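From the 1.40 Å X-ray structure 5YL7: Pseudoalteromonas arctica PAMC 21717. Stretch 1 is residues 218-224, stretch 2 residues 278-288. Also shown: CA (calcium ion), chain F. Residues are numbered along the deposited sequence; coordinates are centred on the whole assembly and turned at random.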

# COMPACT_ATOMS: atom_id res chain seq x y z
N VAL A 218 14.46 -1.14 -2.07
CA VAL A 218 13.04 -1.12 -1.71
C VAL A 218 12.83 -1.95 -0.51
O VAL A 218 13.61 -2.85 -0.18
CB VAL A 218 12.15 -1.60 -2.88
CG1 VAL A 218 12.42 -0.81 -4.16
CG2 VAL A 218 12.26 -3.06 -3.17
N VAL A 219 11.70 -1.72 0.16
CA VAL A 219 11.25 -2.57 1.28
C VAL A 219 10.20 -3.51 0.69
O VAL A 219 9.06 -3.09 0.41
CB VAL A 219 10.66 -1.76 2.42
CG1 VAL A 219 10.28 -2.62 3.57
CG2 VAL A 219 11.62 -0.63 2.86
N ASN A 220 10.57 -4.77 0.48
CA ASN A 220 9.71 -5.77 -0.15
C ASN A 220 9.04 -6.58 0.92
O ASN A 220 9.70 -7.08 1.87
CB ASN A 220 10.51 -6.67 -1.10
CG ASN A 220 9.61 -7.42 -2.04
OD1 ASN A 220 8.54 -7.01 -2.37
ND2 ASN A 220 10.14 -8.58 -2.54
N VAL A 221 7.72 -6.68 0.82
CA VAL A 221 6.87 -7.13 1.96
C VAL A 221 6.11 -8.40 1.58
O VAL A 221 5.33 -8.43 0.63
CB VAL A 221 5.88 -6.02 2.30
CG1 VAL A 221 4.99 -6.44 3.48
CG2 VAL A 221 6.60 -4.73 2.63
N ALA A 222 6.34 -9.43 2.43
CA ALA A 222 5.55 -10.69 2.38
C ALA A 222 4.34 -10.53 3.28
O ALA A 222 4.25 -9.69 4.17
CB ALA A 222 6.41 -11.86 2.82
N SER A 223 3.33 -11.40 3.06
CA SER A 223 2.09 -11.36 3.78
C SER A 223 1.93 -12.49 4.78
O SER A 223 2.18 -13.67 4.37
CB SER A 223 0.94 -11.45 2.82
OG SER A 223 -0.30 -11.55 3.53
N VAL A 224 1.54 -12.22 6.00
CA VAL A 224 1.05 -13.20 6.96
C VAL A 224 -0.43 -13.14 7.05
O VAL A 224 -1.11 -12.12 6.85
CB VAL A 224 1.69 -13.13 8.33
CG1 VAL A 224 3.19 -13.40 8.25
CG2 VAL A 224 1.41 -11.82 9.02
N GLN A 278 -7.55 -9.41 0.58
CA GLN A 278 -6.28 -10.09 0.91
C GLN A 278 -5.22 -9.89 -0.15
O GLN A 278 -5.54 -9.69 -1.30
CB GLN A 278 -6.44 -11.58 1.12
CG GLN A 278 -6.82 -12.37 -0.08
CD GLN A 278 -6.80 -13.88 0.07
OE1 GLN A 278 -6.50 -14.40 1.11
NE2 GLN A 278 -7.06 -14.55 -1.01
N GLY A 279 -3.96 -9.99 0.32
CA GLY A 279 -2.84 -9.98 -0.62
C GLY A 279 -1.68 -9.39 0.02
O GLY A 279 -1.68 -8.69 1.05
N THR A 280 -0.51 -9.56 -0.65
CA THR A 280 0.67 -8.73 -0.34
C THR A 280 0.32 -7.24 -0.56
O THR A 280 0.94 -6.41 0.13
CB THR A 280 1.93 -9.15 -1.06
OG1 THR A 280 1.73 -9.07 -2.44
CG2 THR A 280 2.43 -10.49 -0.61
N SER A 281 -0.68 -6.94 -1.35
CA SER A 281 -1.14 -5.57 -1.52
C SER A 281 -1.72 -4.96 -0.24
O SER A 281 -1.76 -3.76 -0.15
CB SER A 281 -2.31 -5.54 -2.51
OG SER A 281 -1.91 -5.60 -3.85
N MET A 282 -2.21 -5.80 0.67
CA MET A 282 -2.78 -5.39 1.94
C MET A 282 -1.72 -5.34 2.99
O MET A 282 -1.78 -4.53 3.93
CB MET A 282 -3.92 -6.29 2.37
CG MET A 282 -5.31 -6.09 1.70
SD MET A 282 -5.38 -6.41 -0.07
CE MET A 282 -5.37 -4.74 -0.70
N ALA A 283 -0.69 -6.19 2.86
CA ALA A 283 0.45 -6.17 3.80
C ALA A 283 1.30 -4.93 3.60
O ALA A 283 1.71 -4.26 4.57
CB ALA A 283 1.27 -7.45 3.57
N ALA A 284 1.62 -4.58 2.36
CA ALA A 284 2.45 -3.39 2.07
C ALA A 284 1.99 -2.11 2.74
O ALA A 284 2.84 -1.46 3.36
CB ALA A 284 2.66 -3.24 0.56
N PRO A 285 0.73 -1.76 2.69
CA PRO A 285 0.33 -0.42 3.31
C PRO A 285 0.43 -0.48 4.80
O PRO A 285 0.55 0.61 5.40
CB PRO A 285 -1.07 -0.19 2.77
CG PRO A 285 -1.54 -1.59 2.38
CD PRO A 285 -0.36 -2.22 1.79
N HIS A 286 0.36 -1.63 5.45
CA HIS A 286 0.71 -1.68 6.88
C HIS A 286 2.11 -1.20 7.07
O HIS A 286 2.42 -0.41 8.01
CB HIS A 286 0.51 -3.07 7.45
CG HIS A 286 -0.93 -3.51 7.67
ND1 HIS A 286 -1.69 -4.13 6.72
CD2 HIS A 286 -1.73 -3.41 8.78
CE1 HIS A 286 -2.88 -4.38 7.28
NE2 HIS A 286 -2.93 -3.97 8.52
N VAL A 287 3.05 -1.70 6.26
CA VAL A 287 4.44 -1.32 6.38
C VAL A 287 4.67 0.15 5.96
O VAL A 287 5.44 0.84 6.65
CB VAL A 287 5.32 -2.28 5.58
CG1 VAL A 287 6.80 -1.92 5.64
CG2 VAL A 287 5.06 -3.68 6.02
N ALA A 288 4.00 0.62 4.94
CA ALA A 288 4.09 2.02 4.55
C ALA A 288 3.60 2.88 5.67
O ALA A 288 4.19 3.92 5.92
CB ALA A 288 3.34 2.26 3.25
CA CA F . 15.23 -4.38 0.46
O HOH W 1 15.63 -4.14 -2.03
O HOH W 2 16.00 -7.13 0.71
O HOH W 3 17.42 -5.23 0.85
O HOH W 4 14.83 -6.47 -0.75
O HOH W 5 16.66 -2.35 -0.04

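How does the helix begin against the strand? Gly279 sits at the N-cap, its backbone angles (149/168) calling for glycine, since a CB would jam against the preceding carbonyl. Its O accepts hydrogen bonds from Met282 N (3.0 Å) and Ala283 N (3.2 Å), starting a helix whose N-to-C direction lies 117° from that of strand 219-224, with the axes 7.0 Å apart at closest approach.

What does Thr280 bring to the contact? Its methyl, CG2, meets the strand, 3.8 Å from Val221 O and 3.9 Å from Ser223 CB, while OG1 is hydrogen-bonded elsewhere in the structure.

Why can the backbones come so near at the next turn? Ala283 points toward the strand with a lone methyl: its CB lies 3.9 Å from Val221 CG1, 3.8 Å from Ala222 O and 4.0 Å from Ser223 CA. Beside it, Ala284 brings its CA within 5.8 Å of Val221 CA.

What closes the contact beyond the kink at Pro285? Val287, one turn after Ala283, also points toward the strand. Its CG2 packs 3.8 Å from Val221 CG1, and its CG1 lies 4.1 Å from Val219 CG1. No hydrogen bond crosses between the stretches; buried apolar packing joins them, covering 318 Å² in all.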